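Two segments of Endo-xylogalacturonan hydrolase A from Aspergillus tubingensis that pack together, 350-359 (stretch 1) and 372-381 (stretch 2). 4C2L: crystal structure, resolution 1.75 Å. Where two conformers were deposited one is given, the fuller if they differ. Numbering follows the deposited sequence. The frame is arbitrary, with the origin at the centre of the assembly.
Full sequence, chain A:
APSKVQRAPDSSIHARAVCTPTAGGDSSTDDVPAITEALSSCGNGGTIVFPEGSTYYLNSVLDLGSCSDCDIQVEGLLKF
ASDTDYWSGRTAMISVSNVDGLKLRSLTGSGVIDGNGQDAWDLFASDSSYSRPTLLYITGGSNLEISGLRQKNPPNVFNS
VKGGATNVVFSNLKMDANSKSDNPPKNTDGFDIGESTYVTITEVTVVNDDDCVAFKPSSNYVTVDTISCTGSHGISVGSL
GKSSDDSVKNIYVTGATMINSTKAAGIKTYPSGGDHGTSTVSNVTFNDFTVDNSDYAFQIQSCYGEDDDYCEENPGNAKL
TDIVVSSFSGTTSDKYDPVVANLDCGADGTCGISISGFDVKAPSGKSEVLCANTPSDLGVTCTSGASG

Stretch 1 350-359: TCGISISGFD
Stretch 2 (372-381) ANTPSDLGVT

Much of 350-359 is a strand, bent at Cys351 and Gly352, against which 372-381 runs without regular secondary structure. The two segments travel in the same direction, with CA atoms nearest at Cys351-Thr374 (5.7 Å), Ser354-Leu378 (4.9 Å) and Ile355-Gly379 (5.0 Å). Three residue steps on the strand, from Cys351 to Ser354, thus match four on its partner, from Thr374 to Leu378, the extra length being taken up by a type I β turn from Pro375 to Leu378, where Ser376 and Asp377 adopt phi/psi of -65/-22° and -106/32°. Its closing bond, Leu378 N to Pro375 O at 3.2 Å, is weak. Together the stretches bury 437 Å².

Thr350 (phi/psi -108/133°) points away and makes no contact. Cys351 points toward the partner with chi1 t; its CB lies 3.1 Å from Asn373 O, and its SG, covalently bonded elsewhere in the structure, sits 4.0 Å from Thr374 CG2 and 4.1 Å from Pro375 CD. Psi drops to 62° at Cys351 and 68° at Gly352, drawing the backbone into a tight bend in which Ile353 N donates to Cys351 O at 2.8 Å. Cys351 O also lies 3.1 Å from Pro375 CD.

Extended geometry resumes at Ile353 (-114/136°), whose side chain leaves sideways in the tt rotamer and sets CG2 3.6 Å from Leu378 CD1. Leu378 is itself at -56/-48°, with chi1 t and chi2 p, and its side chain starts sideways before its end comes nearer. A water joins the polar groups alongside, donating to Ile353 O at 2.8 Å and to Asp377 OD1 at 2.7 Å.

Ser354 (-123/129°, chi1 t) turns its side chain away, but its CA makes a CA-H...O contact with Leu378 O at 3.6 Å. Leu378 O also accepts the one direct hydrogen bond between the stretches, from Ile355 N at 2.7 Å, with a nearly straight N-H...O angle of 161°. Ile355 O in turn receives a CA-H...O contact from Gly379 CA at 3.5 Å. Gly379 has phi/psi of 110/-5°, and a CB there would clash with Ile355 O, so the close backbone approach depends on the absence of a side chain.

Ile355 (-117/132°, chi1 m, chi2 t) points toward the partner, placing CD1 3.8 Å from Leu378 CD1 and CG2 3.8 Å from Val380 CG1, so that it bridges two apolar neighbours. Ser356 faces away. At Gly357, with positive phi (53/42°), the chain turns a corner. Phe358 (-94/97°, chi1 t, chi2 80°) then points back toward the partner, its CB 4.0 Å from Val380 CG1. Val380, extended at -137/156° with chi1 m, completes this apolar cluster, while Asp359 and Thr381 lie beyond it.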

ATOM      1  N   THR A 350      18.307 -13.225 -11.537  1.00 17.15           N
ATOM      2  CA  THR A 350      17.413 -14.053 -12.322  1.00 17.42           C
ATOM      3  C   THR A 350      16.191 -13.210 -12.628  1.00 17.46           C
ATOM      4  O   THR A 350      15.633 -12.574 -11.732  1.00 16.95           O
ATOM      5  CB  THR A 350      17.016 -15.305 -11.522  1.00 18.74           C
ATOM      6  OG1 THR A 350      18.210 -15.956 -11.052  1.00 20.63           O
ATOM      7  CG2 THR A 350      16.240 -16.278 -12.377  1.00 18.99           C
ATOM      8  N   CYS A 351      15.777 -13.219 -13.890  1.00 17.58           N
ATOM      9  CA  CYS A 351      14.702 -12.352 -14.363  1.00 17.56           C
ATOM     10  C   CYS A 351      13.578 -13.218 -14.916  1.00 16.43           C
ATOM     11  O   CYS A 351      13.246 -13.150 -16.102  1.00 16.82           O
ATOM     12  CB  CYS A 351      15.261 -11.409 -15.431  1.00 18.75           C
ATOM     13  SG  CYS A 351      14.137 -10.091 -15.973  1.00 21.24           S
ATOM     14  N   GLY A 352      12.991 -14.037 -14.050  1.00 15.50           N
ATOM     15  CA  GLY A 352      12.049 -15.055 -14.476  1.00 15.50           C
ATOM     16  C   GLY A 352      10.660 -14.475 -14.669  1.00 16.23           C
ATOM     17  O   GLY A 352       9.738 -14.802 -13.925  1.00 16.48           O
ATOM     18  N   ILE A 353      10.520 -13.628 -15.680  1.00 16.61           N
ATOM     19  CA  ILE A 353       9.231 -12.998 -15.971  1.00 17.34           C
ATOM     20  C   ILE A 353       8.679 -13.459 -17.313  1.00 17.43           C
ATOM     21  O   ILE A 353       9.422 -13.587 -18.292  1.00 16.38           O
ATOM     22  CB  ILE A 353       9.287 -11.450 -15.836  1.00 18.83           C
ATOM     23  CG1 ILE A 353       7.934 -10.807 -16.198  1.00 19.69           C
ATOM     24  CG2 ILE A 353      10.446 -10.844 -16.604  1.00 19.81           C
ATOM     25  CD1 ILE A 353       7.849  -9.330 -15.840  1.00 21.35           C
ATOM     26  N   SER A 354       7.387 -13.764 -17.328  1.00 17.04           N
ATOM     27  CA  SER A 354       6.667 -14.155 -18.542  0.50 17.52           C
ATOM     28  C   SER A 354       5.489 -13.205 -18.763  1.00 17.82           C
ATOM     29  O   SER A 354       4.688 -13.020 -17.845  1.00 17.82           O
ATOM     30  CB  SER A 354       6.164 -15.593 -18.397  0.50 17.56           C
ATOM     31  OG  SER A 354       5.471 -16.030 -19.553  0.50 18.45           O
ATOM     32  N   ILE A 355       5.383 -12.644 -19.962  1.00 17.30           N
ATOM     33  CA  ILE A 355       4.346 -11.681 -20.278  1.00 18.24           C
ATOM     34  C   ILE A 355       3.450 -12.246 -21.369  1.00 19.60           C
ATOM     35  O   ILE A 355       3.945 -12.774 -22.371  1.00 19.17           O
ATOM     36  CB  ILE A 355       4.956 -10.344 -20.724  1.00 18.62           C
ATOM     37  CG1 ILE A 355       5.904  -9.814 -19.642  1.00 18.89           C
ATOM     38  CG2 ILE A 355       3.858  -9.323 -21.028  1.00 18.98           C
ATOM     39  CD1 ILE A 355       6.742  -8.631 -20.064  1.00 19.71           C
ATOM     40  N   SER A 356       2.141 -12.159 -21.163  1.00 19.03           N
ATOM     41  CA  SER A 356       1.177 -12.590 -22.189  1.00 20.72           C
ATOM     42  C   SER A 356      -0.020 -11.640 -22.217  1.00 21.12           C
ATOM     43  O   SER A 356      -0.317 -10.971 -21.225  1.00 19.17           O
ATOM     44  CB  SER A 356       0.701 -14.016 -21.950  1.00 21.63           C
ATOM     45  OG  SER A 356       0.017 -14.115 -20.716  1.00 24.60           O
ATOM     46  N   GLY A 357      -0.712 -11.586 -23.353  1.00 21.01           N
ATOM     47  CA  GLY A 357      -1.864 -10.692 -23.490  1.00 21.94           C
ATOM     48  C   GLY A 357      -1.529  -9.262 -23.112  1.00 22.13           C
ATOM     49  O   GLY A 357      -2.313  -8.580 -22.433  1.00 23.03           O
ATOM     50  N   PHE A 358      -0.359  -8.802 -23.537  1.00 22.11           N
ATOM     51  CA  PHE A 358       0.092  -7.462 -23.213  1.00 23.64           C
ATOM     52  C   PHE A 358      -0.304  -6.553 -24.366  1.00 25.41           C
ATOM     53  O   PHE A 358       0.390  -6.491 -25.379  1.00 26.70           O
ATOM     54  CB  PHE A 358       1.606  -7.469 -23.020  1.00 24.00           C
ATOM     55  CG  PHE A 358       2.160  -6.212 -22.420  1.00 24.50           C
ATOM     56  CD1 PHE A 358       2.086  -5.985 -21.052  1.00 23.87           C
ATOM     57  CD2 PHE A 358       2.791  -5.271 -23.223  1.00 25.56           C
ATOM     58  CE1 PHE A 358       2.615  -4.832 -20.497  1.00 25.45           C
ATOM     59  CE2 PHE A 358       3.326  -4.113 -22.679  1.00 27.04           C
ATOM     60  CZ  PHE A 358       3.238  -3.893 -21.311  1.00 26.25           C
ATOM     61  N   ASP A 359      -1.429  -5.862 -24.210  1.00 25.61           N
ATOM     62  CA  ASP A 359      -2.040  -5.119 -25.316  1.00 28.25           C
ATOM     63  C   ASP A 359      -1.987  -3.615 -25.096  1.00 27.98           C
ATOM     64  O   ASP A 359      -2.775  -2.868 -25.663  1.00 31.92           O
ATOM     65  CB  ASP A 359      -3.488  -5.572 -25.519  1.00 31.03           C
ATOM     66  CG  ASP A 359      -3.591  -7.012 -26.018  1.00 36.23           C
ATOM     67  OD1 ASP A 359      -2.582  -7.557 -26.522  1.00 39.51           O
ATOM     68  OD2 ASP A 359      -4.687  -7.608 -25.905  1.00 38.86           O
ATOM     69  N   ALA A 372      16.602  -5.039 -20.155  1.00 19.24           N
ATOM     70  CA  ALA A 372      17.970  -5.446 -19.880  1.00 19.34           C
ATOM     71  C   ALA A 372      17.895  -6.740 -19.085  1.00 18.29           C
ATOM     72  O   ALA A 372      17.104  -6.844 -18.138  1.00 17.30           O
ATOM     73  CB  ALA A 372      18.710  -4.377 -19.092  1.00 19.02           C
ATOM     74  N   ASN A 373      18.674  -7.744 -19.502  1.00 17.35           N
ATOM     75  CA  ASN A 373      18.795  -9.005 -18.756  1.00 16.18           C
ATOM     76  C   ASN A 373      17.489  -9.792 -18.638  1.00 15.87           C
ATOM     77  O   ASN A 373      17.270 -10.504 -17.658  1.00 15.06           O
ATOM     78  CB  ASN A 373      19.418  -8.762 -17.373  1.00 16.73           C
ATOM     79  CG  ASN A 373      20.758  -8.085 -17.463  1.00 18.15           C
ATOM     80  OD1 ASN A 373      21.715  -8.666 -17.995  1.00 18.08           O
ATOM     81  ND2 ASN A 373      20.847  -6.851 -16.960  1.00 16.82           N
ATOM     82  N   THR A 374      16.641  -9.658 -19.655  1.00 16.14           N
ATOM     83  CA  THR A 374      15.371 -10.357 -19.714  1.00 16.28           C
ATOM     84  C   THR A 374      15.553 -11.679 -20.445  1.00 15.97           C
ATOM     85  O   THR A 374      16.449 -11.805 -21.290  1.00 15.97           O
ATOM     86  CB  THR A 374      14.287  -9.512 -20.424  1.00 17.12           C
ATOM     87  OG1 THR A 374      14.795  -9.035 -21.674  1.00 16.87           O
ATOM     88  CG2 THR A 374      13.883  -8.303 -19.555  1.00 17.00           C
ATOM     89  N   PRO A 375      14.726 -12.671 -20.115  1.00 16.37           N
ATOM     90  CA  PRO A 375      14.895 -14.034 -20.631  1.00 16.60           C
ATOM     91  C   PRO A 375      14.406 -14.210 -22.073  1.00 17.84           C
ATOM     92  O   PRO A 375      13.618 -13.411 -22.580  1.00 17.41           O
ATOM     93  CB  PRO A 375      14.019 -14.867 -19.699  1.00 17.33           C
ATOM     94  CG  PRO A 375      12.951 -13.924 -19.251  1.00 16.74           C
ATOM     95  CD  PRO A 375      13.616 -12.589 -19.144  1.00 16.46           C
ATOM     96  N   SER A 376      14.859 -15.282 -22.712  1.00 18.27           N
ATOM     97  CA  SER A 376      14.477 -15.556 -24.101  1.00 20.73           C
ATOM     98  C   SER A 376      12.987 -15.836 -24.269  1.00 23.00           C
ATOM     99  O   SER A 376      12.452 -15.681 -25.361  1.00 27.00           O
ATOM    100  CB  SER A 376      15.311 -16.719 -24.662  1.00 20.47           C
ATOM    101  OG  SER A 376      15.291 -17.819 -23.761  1.00 21.08           O
ATOM    102  N   ASP A 377      12.306 -16.234 -23.205  1.00 23.16           N
ATOM    103  CA  ASP A 377      10.883 -16.560 -23.332  1.00 26.14           C
ATOM    104  C   ASP A 377      10.004 -15.466 -22.710  1.00 24.98           C
ATOM    105  O   ASP A 377       8.931 -15.749 -22.173  1.00 26.22           O
ATOM    106  CB  ASP A 377      10.583 -17.930 -22.695  1.00 28.05           C
ATOM    107  CG  ASP A 377      10.784 -17.940 -21.160  1.00 30.06           C
ATOM    108  OD1 ASP A 377      11.497 -17.061 -20.627  1.00 29.58           O
ATOM    109  OD2 ASP A 377      10.232 -18.841 -20.488  1.00 32.23           O
ATOM    110  N   LEU A 378      10.478 -14.224 -22.766  1.00 24.32           N
ATOM    111  CA  LEU A 378       9.772 -13.103 -22.120  1.00 22.98           C
ATOM    112  C   LEU A 378       8.325 -12.968 -22.596  1.00 23.25           C
ATOM    113  O   LEU A 378       7.414 -12.827 -21.779  1.00 22.85           O
ATOM    114  CB  LEU A 378      10.521 -11.795 -22.338  1.00 21.51           C
ATOM    115  CG  LEU A 378       9.890 -10.555 -21.697  1.00 20.93           C
ATOM    116  CD1 LEU A 378       9.939 -10.661 -20.178  1.00 21.39           C
ATOM    117  CD2 LEU A 378      10.619  -9.316 -22.183  1.00 20.62           C
ATOM    118  N   GLY A 379       8.121 -12.996 -23.912  1.00 23.48           N
ATOM    119  CA  GLY A 379       6.775 -12.959 -24.473  1.00 24.74           C
ATOM    120  C   GLY A 379       6.382 -11.682 -25.189  1.00 25.18           C
ATOM    121  O   GLY A 379       5.290 -11.607 -25.741  1.00 28.26           O
ATOM    122  N   VAL A 380       7.251 -10.673 -25.158  1.00 24.98           N
ATOM    123  CA  VAL A 380       7.090  -9.439 -25.933  1.00 25.08           C
ATOM    124  C   VAL A 380       8.439  -9.069 -26.547  1.00 25.71           C
ATOM    125  O   VAL A 380       9.489  -9.458 -26.027  1.00 23.60           O
ATOM    126  CB  VAL A 380       6.571  -8.240 -25.091  1.00 25.20           C
ATOM    127  CG1 VAL A 380       5.188  -8.525 -24.517  1.00 25.08           C
ATOM    128  CG2 VAL A 380       7.554  -7.846 -23.993  1.00 25.02           C
ATOM    129  N   THR A 381       8.408  -8.313 -27.639  1.00 25.44           N
ATOM    130  CA  THR A 381       9.636  -7.857 -28.297  1.00 26.81           C
ATOM    131  C   THR A 381      10.343  -6.807 -27.449  1.00 27.38           C
ATOM    132  O   THR A 381       9.706  -5.878 -26.954  1.00 29.17           O
ATOM    133  CB  THR A 381       9.350  -7.303 -29.711  1.00 27.76           C
ATOM    134  OG1 THR A 381       8.602  -8.273 -30.450  1.00 29.64           O
ATOM    135  CG2 THR A 381      10.650  -7.025 -30.460  1.00 27.87           C
TER
HETATM  136  O   HOH W   1      10.788 -16.069 -18.175  1.00 20.40           O